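Local coordinates for protein CT021 (Chlamydia trachomatis serovar L2, PDB 6UXD) that is of unknown function but belongs to a family grouped with the LolA and LolB lipoprotein carriers, which may hint at a related fold, at residues Leu5-Ser8 / Ile9-Ile13; Thr15-Pro18 / Gly19-Ala22; Arg36-Ser40 / Glu41-Val45. All coordinates share one frame; numbering follows the deposited sequence.

Contact 1 of 3, residues Leu5-Ser8 / Ile9-Ile13; sequences LQSS and IQEKI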
loop_
_atom_site.group_PDB
_atom_site.type_symbol
_atom_site.label_atom_id
_atom_site.label_comp_id
_atom_site.label_asym_id
_atom_site.label_seq_id
_atom_site.Cartn_x
_atom_site.Cartn_y
_atom_site.Cartn_z
ATOM N N LEU A 5 -9.991 -6.850 -19.026
ATOM C CA LEU A 5 -8.820 -6.441 -18.264
ATOM C C LEU A 5 -9.032 -6.628 -16.770
ATOM O O LEU A 5 -8.303 -6.034 -15.964
ATOM C CB LEU A 5 -8.459 -4.984 -18.564
ATOM C CG LEU A 5 -7.891 -4.723 -19.957
ATOM C CD1 LEU A 5 -7.404 -3.288 -20.070
ATOM C CD2 LEU A 5 -6.772 -5.708 -20.277
ATOM N N GLN A 6 -10.041 -7.407 -16.395
ATOM C CA GLN A 6 -10.223 -7.854 -15.025
ATOM C C GLN A 6 -8.888 -8.280 -14.434
ATOM O O GLN A 6 -8.267 -9.236 -14.899
ATOM C CB GLN A 6 -11.225 -9.019 -14.992
ATOM C CG GLN A 6 -12.585 -8.626 -14.462
ATOM C CD GLN A 6 -12.571 -8.462 -12.957
ATOM O OE1 GLN A 6 -11.567 -8.761 -12.300
ATOM N NE2 GLN A 6 -13.685 -7.988 -12.399
ATOM N N SER A 7 -8.436 -7.561 -13.414
ATOM C CA SER A 7 -7.208 -7.912 -12.716
ATOM C C SER A 7 -7.562 -7.937 -11.231
ATOM O O SER A 7 -8.729 -8.033 -10.844
ATOM C CB SER A 7 -6.073 -6.943 -13.058
ATOM O OG SER A 7 -4.828 -7.470 -12.626
ATOM N N SER A 8 -6.545 -7.866 -10.377
ATOM C CA SER A 8 -6.738 -7.836 -8.935
ATOM C C SER A 8 -5.604 -7.017 -8.349
ATOM O O SER A 8 -4.583 -6.787 -9.006
ATOM C CB SER A 8 -6.750 -9.248 -8.320
ATOM O OG SER A 8 -5.479 -9.851 -8.452
ATOM N N ILE A 9 -5.776 -6.578 -7.103
ATOM C CA ILE A 9 -4.692 -5.831 -6.456
ATOM C C ILE A 9 -3.437 -6.698 -6.318
ATOM O O ILE A 9 -2.313 -6.222 -6.492
ATOM C CB ILE A 9 -5.146 -5.306 -5.087
ATOM C CG1 ILE A 9 -6.217 -4.216 -5.248
ATOM C CG2 ILE A 9 -3.929 -4.801 -4.329
ATOM C CD1 ILE A 9 -5.630 -2.857 -5.636
ATOM N N GLN A 10 -3.597 -7.978 -5.968
ATOM C CA GLN A 10 -2.411 -8.828 -5.849
ATOM C C GLN A 10 -1.627 -8.852 -7.160
ATOM O O GLN A 10 -0.419 -8.584 -7.184
ATOM C CB GLN A 10 -2.795 -10.250 -5.438
ATOM C CG GLN A 10 -1.552 -11.094 -5.099
ATOM C CD GLN A 10 -1.887 -12.422 -4.447
ATOM O OE1 GLN A 10 -2.629 -12.475 -3.467
ATOM N NE2 GLN A 10 -1.333 -13.498 -4.985
ATOM N N GLU A 11 -2.319 -9.156 -8.265
ATOM C CA GLU A 11 -1.693 -9.206 -9.585
ATOM C C GLU A 11 -0.989 -7.893 -9.921
ATOM O O GLU A 11 0.139 -7.876 -10.440
ATOM C CB GLU A 11 -2.784 -9.532 -10.610
ATOM C CG GLU A 11 -2.331 -9.650 -12.046
ATOM C CD GLU A 11 -3.478 -9.991 -12.993
ATOM O OE1 GLU A 11 -3.354 -9.710 -14.205
ATOM O OE2 GLU A 11 -4.501 -10.542 -12.525
ATOM N N LYS A 12 -1.642 -6.775 -9.640
ATOM C CA LYS A 12 -1.055 -5.491 -9.990
ATOM C C LYS A 12 0.206 -5.228 -9.178
ATOM O O LYS A 12 1.231 -4.802 -9.722
ATOM C CB LYS A 12 -2.105 -4.399 -9.769
ATOM C CG LYS A 12 -1.630 -3.027 -10.095
ATOM C CD LYS A 12 -1.446 -2.828 -11.579
ATOM C CE LYS A 12 -1.087 -1.336 -11.830
ATOM N NZ LYS A 12 -0.336 -1.186 -13.111
ATOM N N ILE A 13 0.160 -5.496 -7.877
ATOM C CA ILE A 13 1.326 -5.245 -7.037
ATOM C C ILE A 13 2.464 -6.207 -7.337
ATOM O O ILE A 13 3.635 -5.874 -7.106
ATOM C CB ILE A 13 0.936 -5.317 -5.547
ATOM C CG1 ILE A 13 -0.275 -4.404 -5.261
ATOM C CG2 ILE A 13 2.133 -4.986 -4.679
ATOM C CD1 ILE A 13 -0.048 -2.906 -5.533
#

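Contact 2 of 3, residues Thr15-Pro18 / Gly19-Ala22; sequences TARP and GDYA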
loop_
_atom_site.group_PDB
_atom_site.type_symbol
_atom_site.label_atom_id
_atom_site.label_comp_id
_atom_site.label_asym_id
_atom_site.label_seq_id
_atom_site.Cartn_x
_atom_site.Cartn_y
_atom_site.Cartn_z
ATOM N N THR A 15 3.536 -6.893 -10.156
ATOM C CA THR A 15 4.337 -6.311 -11.224
ATOM C C THR A 15 5.407 -5.349 -10.696
ATOM O O THR A 15 6.329 -5.005 -11.438
ATOM C CB THR A 15 3.442 -5.578 -12.242
ATOM O OG1 THR A 15 2.968 -4.336 -11.691
ATOM C CG2 THR A 15 2.225 -6.435 -12.627
ATOM N N ALA A 16 5.333 -4.927 -9.434
ATOM C CA ALA A 16 6.360 -4.042 -8.899
ATOM C C ALA A 16 7.698 -4.770 -8.841
ATOM O O ALA A 16 7.770 -5.990 -8.950
ATOM C CB ALA A 16 5.989 -3.540 -7.507
ATOM N N ARG A 17 8.772 -4.000 -8.668
ATOM C CA ARG A 17 10.120 -4.549 -8.559
ATOM C C ARG A 17 10.720 -4.270 -7.192
ATOM O O ARG A 17 10.347 -3.289 -6.538
ATOM C CB ARG A 17 11.041 -3.956 -9.628
ATOM C CG ARG A 17 10.506 -4.156 -11.024
ATOM C CD ARG A 17 11.377 -3.490 -12.057
ATOM N NE ARG A 17 10.750 -3.573 -13.375
ATOM C CZ ARG A 17 11.103 -2.840 -14.425
ATOM N NH1 ARG A 17 12.088 -1.945 -14.323
ATOM N NH2 ARG A 17 10.462 -2.998 -15.576
ATOM N N PRO A 18 11.663 -5.105 -6.732
ATOM C CA PRO A 18 12.366 -4.804 -5.481
ATOM C C PRO A 18 12.910 -3.386 -5.460
ATOM O O PRO A 18 13.453 -2.895 -6.448
ATOM C CB PRO A 18 13.502 -5.831 -5.454
ATOM C CG PRO A 18 12.927 -7.008 -6.180
ATOM C CD PRO A 18 12.067 -6.412 -7.284
ATOM N N GLY A 19 12.778 -2.742 -4.306
ATOM C CA GLY A 19 13.104 -1.354 -4.148
ATOM C C GLY A 19 11.953 -0.394 -4.417
ATOM O O GLY A 19 12.047 0.774 -4.046
ATOM N N ASP A 20 10.888 -0.848 -5.076
ATOM C CA ASP A 20 9.713 -0.010 -5.278
ATOM C C ASP A 20 9.004 0.238 -3.954
ATOM O O ASP A 20 8.869 -0.669 -3.132
ATOM C CB ASP A 20 8.749 -0.661 -6.259
ATOM C CG ASP A 20 9.276 -0.663 -7.667
ATOM O OD1 ASP A 20 10.355 -0.074 -7.875
ATOM O OD2 ASP A 20 8.629 -1.263 -8.551
ATOM N N TYR A 21 8.554 1.480 -3.742
ATOM C CA TYR A 21 7.927 1.843 -2.484
ATOM C C TYR A 21 6.808 2.846 -2.736
ATOM O O TYR A 21 6.690 3.421 -3.822
ATOM C CB TYR A 21 8.933 2.402 -1.493
ATOM C CG TYR A 21 9.319 3.830 -1.771
ATOM C CD1 TYR A 21 8.712 4.883 -1.104
ATOM C CD2 TYR A 21 10.278 4.118 -2.713
ATOM C CE1 TYR A 21 9.075 6.206 -1.382
ATOM C CE2 TYR A 21 10.636 5.397 -2.995
ATOM C CZ TYR A 21 10.045 6.444 -2.330
ATOM O OH TYR A 21 10.436 7.731 -2.630
ATOM N N ALA A 22 5.961 3.024 -1.722
ATOM C CA ALA A 22 4.931 4.061 -1.750
ATOM C C ALA A 22 4.479 4.375 -0.328
ATOM O O ALA A 22 4.498 3.509 0.552
ATOM C CB ALA A 22 3.752 3.623 -2.618
HETATM O O HOH W 1 12.971 -0.244 -7.354
#

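Contact 3 of 3, residues Arg36-Ser40 / Glu41-Val45; sequences RQSSS and EATWV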
loop_
_atom_site.group_PDB
_atom_site.type_symbol
_atom_site.label_atom_id
_atom_site.label_comp_id
_atom_site.label_asym_id
_atom_site.label_seq_id
_atom_site.Cartn_x
_atom_site.Cartn_y
_atom_site.Cartn_z
ATOM N N ARG A 36 10.493 -5.923 -1.190
ATOM C CA ARG A 36 11.850 -6.283 -0.778
ATOM C C ARG A 36 12.498 -7.350 -1.632
ATOM O O ARG A 36 13.714 -7.318 -1.824
ATOM C CB ARG A 36 11.848 -6.747 0.671
ATOM C CG ARG A 36 11.547 -5.606 1.555
ATOM C CD ARG A 36 11.927 -5.886 2.950
ATOM N NE ARG A 36 13.316 -6.292 3.046
ATOM C CZ ARG A 36 13.897 -6.574 4.198
ATOM N NH1 ARG A 36 13.190 -6.489 5.318
ATOM N NH2 ARG A 36 15.167 -6.940 4.233
ATOM N N GLN A 37 11.725 -8.276 -2.164
ATOM C CA GLN A 37 12.295 -9.391 -2.890
ATOM C C GLN A 37 11.187 -9.991 -3.720
ATOM O O GLN A 37 10.052 -10.080 -3.252
ATOM C CB GLN A 37 12.877 -10.415 -1.924
ATOM C CG GLN A 37 13.532 -11.585 -2.578
ATOM C CD GLN A 37 14.294 -12.399 -1.556
ATOM O OE1 GLN A 37 15.397 -12.025 -1.139
ATOM N NE2 GLN A 37 13.689 -13.489 -1.107
ATOM N N SER A 38 11.505 -10.362 -4.954
ATOM C CA SER A 38 10.527 -10.938 -5.863
ATOM C C SER A 38 11.162 -12.112 -6.592
ATOM O O SER A 38 12.218 -11.970 -7.212
ATOM C CB SER A 38 10.028 -9.895 -6.875
ATOM O OG SER A 38 8.625 -9.957 -7.014
ATOM N N SER A 39 10.520 -13.267 -6.515
ATOM C CA SER A 39 10.917 -14.431 -7.285
ATOM C C SER A 39 9.667 -15.010 -7.926
ATOM O O SER A 39 8.539 -14.630 -7.597
ATOM C CB SER A 39 11.611 -15.483 -6.410
ATOM O OG SER A 39 10.668 -16.162 -5.602
ATOM N N SER A 40 9.868 -15.951 -8.844
ATOM C CA SER A 40 8.719 -16.652 -9.401
ATOM C C SER A 40 7.866 -17.281 -8.307
ATOM O O SER A 40 6.676 -17.520 -8.520
ATOM C CB SER A 40 9.189 -17.721 -10.385
ATOM O OG SER A 40 10.118 -18.591 -9.765
ATOM N N GLU A 41 8.443 -17.520 -7.133
ATOM C CA GLU A 41 7.773 -18.250 -6.068
ATOM C C GLU A 41 7.193 -17.355 -4.980
ATOM O O GLU A 41 6.177 -17.719 -4.379
ATOM C CB GLU A 41 8.760 -19.241 -5.450
ATOM C CG GLU A 41 8.195 -20.163 -4.406
ATOM C CD GLU A 41 9.307 -20.858 -3.650
ATOM O OE1 GLU A 41 10.055 -21.632 -4.289
ATOM O OE2 GLU A 41 9.463 -20.598 -2.434
ATOM N N ALA A 42 7.792 -16.195 -4.709
ATOM C CA ALA A 42 7.276 -15.351 -3.643
ATOM C C ALA A 42 7.682 -13.904 -3.862
ATOM O O ALA A 42 8.754 -13.620 -4.394
ATOM C CB ALA A 42 7.785 -15.812 -2.275
ATOM N N THR A 43 6.818 -12.993 -3.421
ATOM C CA THR A 43 7.154 -11.581 -3.323
ATOM C C THR A 43 6.967 -11.139 -1.882
ATOM O O THR A 43 5.899 -11.356 -1.296
ATOM C CB THR A 43 6.291 -10.748 -4.286
ATOM O OG1 THR A 43 6.534 -11.189 -5.622
ATOM C CG2 THR A 43 6.629 -9.266 -4.197
ATOM N N TRP A 44 7.999 -10.516 -1.316
ATOM C CA TRP A 44 7.960 -10.012 0.048
ATOM C C TRP A 44 7.689 -8.513 0.053
ATOM O O TRP A 44 8.423 -7.748 -0.580
ATOM C CB TRP A 44 9.276 -10.279 0.767
ATOM C CG TRP A 44 9.569 -11.737 0.962
ATOM C CD1 TRP A 44 10.089 -12.596 0.046
ATOM C CD2 TRP A 44 9.356 -12.496 2.154
ATOM N NE1 TRP A 44 10.216 -13.848 0.594
ATOM C CE2 TRP A 44 9.783 -13.810 1.892
ATOM C CE3 TRP A 44 8.869 -12.184 3.425
ATOM C CZ2 TRP A 44 9.722 -14.816 2.854
ATOM C CZ3 TRP A 44 8.808 -13.183 4.377
ATOM C CH2 TRP A 44 9.232 -14.478 4.090
ATOM N N VAL A 45 6.677 -8.101 0.813
ATOM C CA VAL A 45 6.278 -6.704 0.942
ATOM C C VAL A 45 6.267 -6.328 2.414
ATOM O O VAL A 45 5.510 -6.908 3.203
ATOM C CB VAL A 45 4.889 -6.450 0.325
ATOM C CG1 VAL A 45 4.482 -4.980 0.493
ATOM C CG2 VAL A 45 4.886 -6.942 -1.128
HETATM O O HOH W 2 5.999 -13.632 -6.722
#

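Contact 1 of 3, residues Leu5-Ser8 / Ile9-Ile13
Ser8 and Lys12 make the first backbone turn of a short helix: Lys12 N donates to Ser8 O over 3.0 Å. Strand 7-8, antiparallel to strand 118-122 and bonded to it through the backbones of Ser7 and Leu119, runs directly into helix 9-13. Ile13 N continues the helical pattern by bonding to Ile9 O.

Ser8 is the N-cap. Its OG lies between the backbone N and the carbonyl carbon (chi1 66°), a rotamer that turns the hydroxyl back over the helix start, where it accepts from Glu11 N at 3.2 Å. The bond is nearly straight, with 168° at the hydrogen. Serine suits the place because its short arm carries an acceptor to an amide that has no earlier helical carbonyl to bind. Glu11 passes its CB alongside the same hydroxyl, 3.5 Å from Ser8 OG. Ile9 turns its side chain the other way, onto Leu119, Ile173 and Phe175, as a branched hydrocarbon should on the buried side of a helix.

The carboxylate of Glu11 belongs to the first turn of the helix, where a negative charge would probably interact favourably with the helix dipole and complement the neutral serine cap.

Contact 2 of 3, residues Thr15-Pro18 / Gly19-Ala22
Asp20 OD2 is gripped by two donors: the backbone N of Arg17, at 2.7 Å, and NH1 of Arg180, which makes a salt bridge to it. The Arg17 N-H points almost straight at the oxygen, with 173° at the hydrogen, but it arrives from above the carboxylate plane, 59° out of it. With CG set beside its own backbone N, the aspartate folds back across the turn and brings OD2 to Arg17 N at the first residue of the turn. There Asp20 OD2 also lies 3.6 Å from Ala16 CB, a methyl small enough to let the carboxylate in close.

The other oxygen is held as well. Asp20 OD1 accepts from His205 ND1 and from a water, 2.7 Å away, that donates a second bond to Pro18 O and so ties the carboxylate to the central peptide of the turn. Both oxygens of this buried acid therefore have partners, and the positive charge of Arg180 probably favours its ionised form.

Across the chain reversal, Asp20 N donates to Arg17 O over 2.9 Å. Pro18 fits the second position because its ring holds phi close to the value a type II turn needs there. Gly19 follows with a positive phi of 90°, where a CB would collide with Pro18 O. The long Arg17 side chain extends away from the turn, its NE 5.8 Å from Asp20 OD2.

Arg17 to Asp20 form a type II beta turn with the classic Pro-Gly pair at its corners, reinforced by the aspartate carboxylate and leading the chain from the loop after helix 9-13 into strand 21-26.

Contact 3 of 3, residues Arg36-Ser40 / Glu41-Val45
The end of a beta hairpin, where strand 29-38 turns back into strand 43-50, sets Ser38 across from Thr43. These two form an antiparallel non-hydrogen-bonded pair, and their side chains supply the bond that the backbone lacks: Ser38 OG and Thr43 OG1 lie 2.8 Å apart, and either may be the donor. Thr43 sets OG1 beside its own backbone N, which leaves CG2 against the serine hydroxyl as well. A water joins Thr43 OG1 to Ser39 O, carrying the polar network into the turn.

The short strand segments run antiparallel, 160° between their directions and 4.7 Å apart. A classic beta bulge interrupts their pairing: Arg36, with a nearly helical backbone, and Gln37 both lie opposite Trp44. Arg36 N, not Gln37 N, donates to Trp44 O, and Trp44 N donates to Gln37 O; Gln37 N is buried with no partner in the model. Nearer the turn, Ser39 N bonds to Ala42 O over 2.8 Å. Ser39 OG accepts from both Glu41 N and Ala42 N at 3.0 Å each, the first of these bonds making an ST turn. Its chi1 of 74° turns the hydroxyl towards these two amides; a compact serine acceptor fits where the backbone return bond, Ala42 N to Ser39 O, is weak.

On the face away from Ser38 and Thr43, the extended Gln37 runs alongside Trp44, its NE2 3.9 Å from Trp44 NE1 and the amide and indole planes 87° apart. Trp44, buried, rests also on Leu81, Arg83 and Pro215. The charged ends engage other parts of the chain: Glu41 forms a salt bridge with Arg83 of the adjacent strand 79-84, and Arg36 NH1 bonds to Pro212 O.

The three contacts come in series along the chain: contact 1 starts helix 9-13, contact 2 turns the following loop into strand 21-26, and contact 3 closes the hairpin of strands 29-38 and 43-50. Contacts 2 and 3 are neighbours, their centres about 10 Å apart, since strands 21-26 and 29-38 pair side by side; Pro18 CG packs 3.8 Å from Ser38 N. Contact 1 lies farther off, about 15 Å from contact 2 and 16 Å from contact 3 between centres. All three reach the same antiparallel strand system, and they mark where successive segments of the N-terminal part start, enter or reverse.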